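Local coordinates for protein putative xanthine dehydrogenase YAGS fad-binding subunit (Escherichia coli, PDB 5G5G) that binds the molybdenum cofactor, and probably serves as the catalytic subunit of a periplasmic aldehyde oxidase of the xanthine dehydrogenase family, at residues Phe439-Val451 / Phe500-Thr514. Residues are numbered along the deposited sequence; the frame is centred on the assembly and turned at random.
Sequences FRNNLLEKSGARV and FPVSAGSGGQWGANT. With MCN (pterin cytosine dinucleotide), chain Y; MOS (dioxothiomolybdenum(VI) ion), chain Z.
Two first torsions bring Glu445 and Trp510 together: the indole takes chi1 60°, its CG between backbone N and carbonyl carbon, and Glu445 turns its CG anti to its own carbonyl carbon (chi1 -67°). Together they lay the Glu445 methylene over the centre of the six-membered ring of Trp510, a CH-pi contact with CG 3.8 Å from the centroid. They stand where the link 442-446, which passes from strand 429-441 to strand 447-453 of another sheet, meets the glycine-rich loop that leads into helix 511-534, within the molybdopterin-binding domain. Leu443 brings CB to the ring edge, 3.7 Å from Trp510 CE3, and its CD1 branch also lies against CE3 and CZ3, while the opposite face from Glu445 receives Gly507 O and Gly508 CA. Tryptophan also supplies a donor: NE1 reaches Ala504 O at 2.9 Å, from above the carbonyl plane, and helps hold the ring's rotation. An alanine in place of Trp510 would probably leave Ala504 O without this donor and open a gap between Glu445 and Gly507.

The same loop reaches the cofactor. Gly508 has a positive phi, and a side chain there would clash with the indole; its N donates to O2 of the molybdenum ion at 2.9 Å. Farther along the chain, Gly511 N and Ala512 N hold one oxygen each of the pterin cytosine dinucleotide diphosphate. Arg440 sends its guanidinium to Glu354 and Glu692, the latter also in the molybdenum pocket, and its CG packs on the amide of Gln509.

Toward the other end, Pro501 CD lies over one face of the Arg450 guanidinium, whose charge is paired with Glu462 and Glu569. One residue on from Pro501, Val502 O accepts from Gly448 N at 2.8 Å, with an N-H...O angle of 137°.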
loop_
_atom_site.group_PDB
_atom_site.type_symbol
_atom_site.label_atom_id
_atom_site.label_comp_id
_atom_site.label_asym_id
_atom_site.label_seq_id
_atom_site.Cartn_x
_atom_site.Cartn_y
_atom_site.Cartn_z
ATOM N N PHE C 439 3.454 -13.527 -18.308
ATOM C CA PHE C 439 2.916 -14.857 -18.479
ATOM C C PHE C 439 2.200 -15.220 -17.205
ATOM O O PHE C 439 2.759 -15.047 -16.113
ATOM C CB PHE C 439 4.057 -15.842 -18.707
ATOM C CG PHE C 439 3.611 -17.290 -18.774
ATOM C CD1 PHE C 439 3.112 -17.784 -19.960
ATOM C CD2 PHE C 439 3.553 -18.089 -17.612
ATOM C CE1 PHE C 439 2.646 -19.100 -20.041
ATOM C CE2 PHE C 439 3.044 -19.394 -17.657
ATOM C CZ PHE C 439 2.607 -19.882 -18.893
ATOM N N ARG C 440 1.012 -15.807 -17.339
ATOM C CA ARG C 440 0.240 -16.308 -16.173
ATOM C C ARG C 440 -0.772 -17.295 -16.671
ATOM O O ARG C 440 -1.459 -17.024 -17.658
ATOM C CB ARG C 440 -0.440 -15.164 -15.445
ATOM C CG ARG C 440 -1.132 -15.529 -14.141
ATOM C CD ARG C 440 -0.185 -15.912 -13.014
ATOM N NE ARG C 440 -0.961 -16.263 -11.841
ATOM C CZ ARG C 440 -0.486 -16.818 -10.727
ATOM N NH1 ARG C 440 0.805 -17.145 -10.619
ATOM N NH2 ARG C 440 -1.304 -17.058 -9.703
ATOM N N ASN C 441 -0.842 -18.453 -16.047
ATOM C CA ASN C 441 -1.789 -19.450 -16.475
ATOM C C ASN C 441 -3.271 -19.014 -16.280
ATOM O O ASN C 441 -3.578 -18.117 -15.475
ATOM C CB ASN C 441 -1.509 -20.785 -15.797
ATOM C CG ASN C 441 -0.281 -21.485 -16.378
ATOM O OD1 ASN C 441 -0.008 -21.385 -17.568
ATOM N ND2 ASN C 441 0.430 -22.221 -15.554
ATOM N N ASN C 442 -4.136 -19.667 -17.046
ATOM C CA ASN C 442 -5.559 -19.509 -16.903
ATOM C C ASN C 442 -6.085 -20.759 -16.224
ATOM O O ASN C 442 -5.895 -21.844 -16.737
ATOM C CB ASN C 442 -6.226 -19.336 -18.252
ATOM C CG ASN C 442 -7.702 -19.139 -18.138
ATOM O OD1 ASN C 442 -8.135 -18.183 -17.531
ATOM N ND2 ASN C 442 -8.487 -20.043 -18.725
ATOM N N LEU C 443 -6.761 -20.607 -15.090
ATOM C CA LEU C 443 -7.200 -21.727 -14.252
ATOM C C LEU C 443 -8.731 -21.773 -14.189
ATOM O O LEU C 443 -9.377 -20.753 -14.260
ATOM C CB LEU C 443 -6.648 -21.556 -12.832
ATOM C CG LEU C 443 -5.124 -21.435 -12.696
ATOM C CD1 LEU C 443 -4.751 -21.178 -11.219
ATOM C CD2 LEU C 443 -4.394 -22.664 -13.234
ATOM N N LEU C 444 -9.294 -22.979 -14.068
ATOM C CA LEU C 444 -10.721 -23.157 -14.083
ATOM C C LEU C 444 -11.145 -23.840 -12.799
ATOM O O LEU C 444 -10.502 -24.779 -12.388
ATOM C CB LEU C 444 -11.136 -24.060 -15.228
ATOM C CG LEU C 444 -11.006 -23.566 -16.674
ATOM C CD1 LEU C 444 -11.562 -22.167 -16.848
ATOM C CD2 LEU C 444 -9.577 -23.647 -17.174
ATOM N N GLU C 445 -12.266 -23.419 -12.238
ATOM C CA GLU C 445 -12.806 -23.961 -11.004
ATOM C C GLU C 445 -14.335 -23.864 -11.088
ATOM O O GLU C 445 -14.874 -22.989 -11.783
ATOM C CB GLU C 445 -12.296 -23.159 -9.813
ATOM C CG GLU C 445 -10.794 -23.246 -9.496
ATOM C CD GLU C 445 -10.301 -24.642 -9.078
ATOM O OE1 GLU C 445 -11.090 -25.409 -8.444
ATOM O OE2 GLU C 445 -9.115 -24.973 -9.407
ATOM N N LYS C 446 -15.033 -24.811 -10.467
ATOM C CA LYS C 446 -16.482 -24.796 -10.454
ATOM C C LYS C 446 -17.057 -23.533 -9.822
ATOM O O LYS C 446 -16.526 -23.053 -8.796
ATOM C CB LYS C 446 -16.985 -26.017 -9.651
ATOM C CG LYS C 446 -18.493 -26.160 -9.553
ATOM C CD LYS C 446 -18.904 -27.347 -8.680
ATOM C CE LYS C 446 -20.422 -27.589 -8.745
ATOM N NZ LYS C 446 -20.854 -28.729 -7.878
ATOM N N SER C 447 -18.155 -23.017 -10.396
ATOM C CA SER C 447 -18.761 -21.823 -9.888
ATOM C C SER C 447 -20.227 -21.775 -10.176
ATOM O O SER C 447 -20.653 -22.130 -11.271
ATOM C CB SER C 447 -18.081 -20.602 -10.491
ATOM O OG SER C 447 -18.463 -19.391 -9.823
ATOM N N GLY C 448 -21.014 -21.301 -9.216
ATOM C CA GLY C 448 -22.467 -21.260 -9.342
ATOM C C GLY C 448 -23.103 -19.926 -9.030
ATOM O O GLY C 448 -22.467 -19.033 -8.477
ATOM N N ALA C 449 -24.368 -19.817 -9.415
ATOM C CA ALA C 449 -25.127 -18.599 -9.258
ATOM C C ALA C 449 -26.612 -18.872 -9.301
ATOM O O ALA C 449 -27.068 -19.879 -9.833
ATOM C CB ALA C 449 -24.745 -17.597 -10.348
ATOM N N ARG C 450 -27.379 -17.986 -8.687
ATOM C CA ARG C 450 -28.832 -18.007 -8.761
ATOM C C ARG C 450 -29.228 -16.712 -9.460
ATOM O O ARG C 450 -28.708 -15.651 -9.137
ATOM C CB ARG C 450 -29.397 -18.073 -7.335
ATOM C CG ARG C 450 -30.888 -18.138 -7.238
ATOM C CD ARG C 450 -31.363 -18.666 -5.863
ATOM N NE ARG C 450 -30.720 -18.015 -4.728
ATOM C CZ ARG C 450 -29.987 -18.571 -3.746
ATOM N NH1 ARG C 450 -29.702 -19.875 -3.676
ATOM N NH2 ARG C 450 -29.520 -17.793 -2.804
ATOM N N VAL C 451 -30.069 -16.812 -10.481
ATOM C CA VAL C 451 -30.537 -15.639 -11.239
ATOM C C VAL C 451 -32.061 -15.674 -11.271
ATOM O O VAL C 451 -32.660 -16.712 -11.550
ATOM C CB VAL C 451 -29.988 -15.619 -12.660
ATOM C CG1 VAL C 451 -30.394 -14.325 -13.395
ATOM C CG2 VAL C 451 -28.480 -15.731 -12.631
ATOM N N PHE C 500 -25.571 -17.364 -0.470
ATOM C CA PHE C 500 -25.732 -17.453 -1.923
ATOM C C PHE C 500 -24.960 -18.641 -2.464
ATOM O O PHE C 500 -24.118 -19.204 -1.784
ATOM C CB PHE C 500 -25.158 -16.195 -2.569
ATOM C CG PHE C 500 -25.811 -14.907 -2.136
ATOM C CD1 PHE C 500 -27.155 -14.859 -1.681
ATOM C CD2 PHE C 500 -25.091 -13.731 -2.240
ATOM C CE1 PHE C 500 -27.734 -13.665 -1.303
ATOM C CE2 PHE C 500 -25.668 -12.553 -1.853
ATOM C CZ PHE C 500 -26.972 -12.507 -1.392
ATOM N N PRO C 501 -25.163 -18.986 -3.736
ATOM C CA PRO C 501 -24.451 -20.152 -4.241
ATOM C C PRO C 501 -22.950 -20.020 -4.264
ATOM O O PRO C 501 -22.416 -18.900 -4.366
ATOM C CB PRO C 501 -24.988 -20.280 -5.688
ATOM C CG PRO C 501 -26.388 -19.806 -5.573
ATOM C CD PRO C 501 -26.301 -18.636 -4.602
ATOM N N VAL C 502 -22.275 -21.151 -4.152
ATOM C CA VAL C 502 -20.816 -21.184 -4.105
ATOM C C VAL C 502 -20.166 -20.871 -5.464
ATOM O O VAL C 502 -20.343 -21.613 -6.470
ATOM C CB VAL C 502 -20.311 -22.544 -3.586
ATOM C CG1 VAL C 502 -18.785 -22.611 -3.579
ATOM C CG2 VAL C 502 -20.852 -22.795 -2.166
ATOM N N SER C 503 -19.442 -19.763 -5.505
ATOM C CA SER C 503 -18.544 -19.438 -6.617
ATOM C C SER C 503 -17.121 -19.926 -6.380
ATOM O O SER C 503 -16.787 -20.403 -5.292
ATOM C CB SER C 503 -18.515 -17.912 -6.792
ATOM O OG SER C 503 -17.669 -17.326 -5.835
ATOM N N ALA C 504 -16.262 -19.710 -7.363
ATOM C CA ALA C 504 -14.835 -20.003 -7.182
ATOM C C ALA C 504 -14.078 -18.937 -6.382
ATOM O O ALA C 504 -12.919 -19.155 -6.048
ATOM C CB ALA C 504 -14.139 -20.227 -8.510
ATOM N N GLY C 505 -14.735 -17.830 -6.054
ATOM C CA GLY C 505 -14.096 -16.719 -5.365
ATOM C C GLY C 505 -13.091 -15.925 -6.169
ATOM O O GLY C 505 -12.903 -16.153 -7.371
ATOM N N SER C 506 -12.453 -14.981 -5.489
ATOM C CA SER C 506 -11.440 -14.123 -6.107
ATOM C C SER C 506 -10.034 -14.610 -5.798
ATOM O O SER C 506 -9.500 -14.346 -4.749
ATOM C CB SER C 506 -11.592 -12.721 -5.640
ATOM O OG SER C 506 -12.810 -12.133 -6.025
ATOM N N GLY C 507 -9.411 -15.266 -6.756
ATOM C CA GLY C 507 -8.123 -15.826 -6.563
ATOM C C GLY C 507 -7.677 -16.462 -7.872
ATOM O O GLY C 507 -8.519 -16.773 -8.723
ATOM N N GLY C 508 -6.360 -16.588 -8.027
ATOM C CA GLY C 508 -5.746 -17.261 -9.181
ATOM C C GLY C 508 -6.085 -16.672 -10.540
ATOM O O GLY C 508 -5.978 -17.370 -11.595
ATOM N N GLN C 509 -6.520 -15.419 -10.519
ATOM C CA GLN C 509 -7.210 -14.744 -11.637
ATOM C C GLN C 509 -8.205 -15.626 -12.358
ATOM O O GLN C 509 -8.280 -15.598 -13.585
ATOM C CB GLN C 509 -6.233 -14.031 -12.597
ATOM C CG GLN C 509 -5.239 -14.884 -13.399
ATOM C CD GLN C 509 -4.538 -14.123 -14.488
ATOM O OE1 GLN C 509 -4.265 -12.937 -14.397
ATOM N NE2 GLN C 509 -4.199 -14.835 -15.547
ATOM N N TRP C 510 -8.921 -16.472 -11.637
ATOM C CA TRP C 510 -9.978 -17.297 -12.251
ATOM C C TRP C 510 -11.355 -16.682 -12.006
ATOM O O TRP C 510 -12.361 -17.186 -12.513
ATOM C CB TRP C 510 -9.972 -18.752 -11.780
ATOM C CG TRP C 510 -10.163 -18.951 -10.278
ATOM C CD1 TRP C 510 -11.182 -18.458 -9.487
ATOM C CD2 TRP C 510 -9.327 -19.713 -9.412
ATOM N NE1 TRP C 510 -11.001 -18.858 -8.176
ATOM C CE2 TRP C 510 -9.882 -19.638 -8.108
ATOM C CE3 TRP C 510 -8.107 -20.397 -9.589
ATOM C CZ2 TRP C 510 -9.259 -20.222 -6.981
ATOM C CZ3 TRP C 510 -7.489 -21.038 -8.446
ATOM C CH2 TRP C 510 -8.079 -20.938 -7.177
ATOM N N GLY C 511 -11.397 -15.634 -11.178
ATOM C CA GLY C 511 -12.694 -15.139 -10.684
ATOM C C GLY C 511 -13.643 -14.626 -11.747
ATOM O O GLY C 511 -14.840 -14.984 -11.730
ATOM N N ALA C 512 -13.156 -13.742 -12.635
ATOM C CA ALA C 512 -14.043 -13.181 -13.660
ATOM C C ALA C 512 -14.634 -14.241 -14.570
ATOM O O ALA C 512 -15.846 -14.309 -14.806
ATOM C CB ALA C 512 -13.310 -12.185 -14.503
ATOM N N ASN C 513 -13.750 -15.061 -15.112
ATOM C CA ASN C 513 -14.172 -16.081 -16.035
ATOM C C ASN C 513 -15.090 -17.139 -15.403
ATOM O O ASN C 513 -16.112 -17.473 -15.954
ATOM C CB ASN C 513 -12.924 -16.740 -16.654
ATOM C CG ASN C 513 -13.269 -17.738 -17.742
ATOM O OD1 ASN C 513 -14.225 -17.535 -18.495
ATOM N ND2 ASN C 513 -12.573 -18.867 -17.754
ATOM N N THR C 514 -14.742 -17.639 -14.224
ATOM C CA THR C 514 -15.526 -18.688 -13.589
ATOM C C THR C 514 -16.882 -18.115 -13.062
ATOM O O THR C 514 -17.902 -18.765 -13.262
ATOM C CB THR C 514 -14.776 -19.373 -12.456
ATOM O OG1 THR C 514 -14.423 -18.438 -11.443
ATOM C CG2 THR C 514 -13.528 -20.096 -12.962
HETATM N N1 MCN Y . -11.629 -8.692 -16.375
HETATM C C2 MCN Y . -12.380 -8.304 -17.574
HETATM N N3 MCN Y . -12.144 -9.467 -18.535
HETATM C C4 MCN Y . -11.370 -10.539 -18.491
HETATM C C5 MCN Y . -10.802 -10.769 -17.117
HETATM C C6 MCN Y . -10.899 -9.845 -16.208
HETATM O O2 MCN Y . -13.017 -7.407 -17.773
HETATM N N4 MCN Y . -11.139 -11.411 -19.406
HETATM C "C1'" MCN Y . -11.577 -7.604 -15.412
HETATM C C2D MCN Y . -12.931 -7.460 -14.621
HETATM O "O2'" MCN Y . -13.083 -6.116 -14.171
HETATM C "C3'" MCN Y . -12.639 -8.365 -13.535
HETATM C C4D MCN Y . -11.126 -8.223 -13.051
HETATM O O4D MCN Y . -10.584 -7.885 -14.417
HETATM O "O3'" MCN Y . -13.439 -8.264 -12.302
HETATM C "C5'" MCN Y . -10.337 -9.281 -12.546
HETATM O "O5'" MCN Y . -10.741 -10.554 -12.994
HETATM P PA MCN Y . -9.750 -11.737 -12.850
HETATM O O1A MCN Y . -10.553 -13.013 -13.092
HETATM O O2A MCN Y . -8.500 -11.460 -13.610
HETATM O O3A MCN Y . -9.321 -11.704 -11.220
HETATM P PB MCN Y . -10.194 -12.349 -10.071
HETATM O O1B MCN Y . -9.831 -13.759 -9.887
HETATM O O2B MCN Y . -11.628 -11.978 -10.261
HETATM O O3B MCN Y . -9.695 -11.440 -8.889
HETATM C C10 MCN Y . -8.445 -11.808 -8.165
HETATM C "C9'" MCN Y . -7.259 -11.005 -8.568
HETATM C "C8'" MCN Y . -5.983 -11.644 -7.791
HETATM S "S8'" MCN Y . -5.771 -13.305 -7.713
HETATM C "C7'" MCN Y . -5.316 -10.839 -7.122
HETATM S "S7'" MCN Y . -3.998 -11.378 -6.041
HETATM C "C6'" MCN Y . -5.375 -9.295 -7.333
HETATM C C7 MCN Y . -6.304 -9.081 -8.621
HETATM O "O9'" MCN Y . -7.520 -9.700 -8.499
HETATM N "N5'" MCN Y . -6.178 -8.811 -6.091
HETATM C C4A MCN Y . -6.774 -7.437 -6.125
HETATM N "N8'" MCN Y . -6.594 -7.634 -8.700
HETATM C C4B MCN Y . -6.993 -6.958 -7.601
HETATM N "N1'" MCN Y . -7.412 -5.636 -7.751
HETATM C "C2'" MCN Y . -8.064 -4.933 -6.732
HETATM N "N2'" MCN Y . -8.427 -3.748 -6.851
HETATM N "N3'" MCN Y . -7.825 -5.413 -5.474
HETATM C "C4'" MCN Y . -7.412 -6.665 -5.047
HETATM O "O4'" MCN Y . -7.240 -7.203 -3.937
HETATM MO MO MOS Z . -4.353 -13.653 -5.889
HETATM S S MOS Z . -2.301 -14.078 -4.899
HETATM O O1 MOS Z . -5.311 -13.742 -4.383
HETATM O O2 MOS Z . -4.113 -15.669 -6.408
HETATM O O HOH W 1 -3.417 -18.017 -12.564
HETATM O O HOH W 2 -10.328 -18.582 -15.720
HETATM O O HOH W 3 -6.887 -18.040 -14.043
HETATM O O HOH W 4 -15.954 -17.483 -9.214
#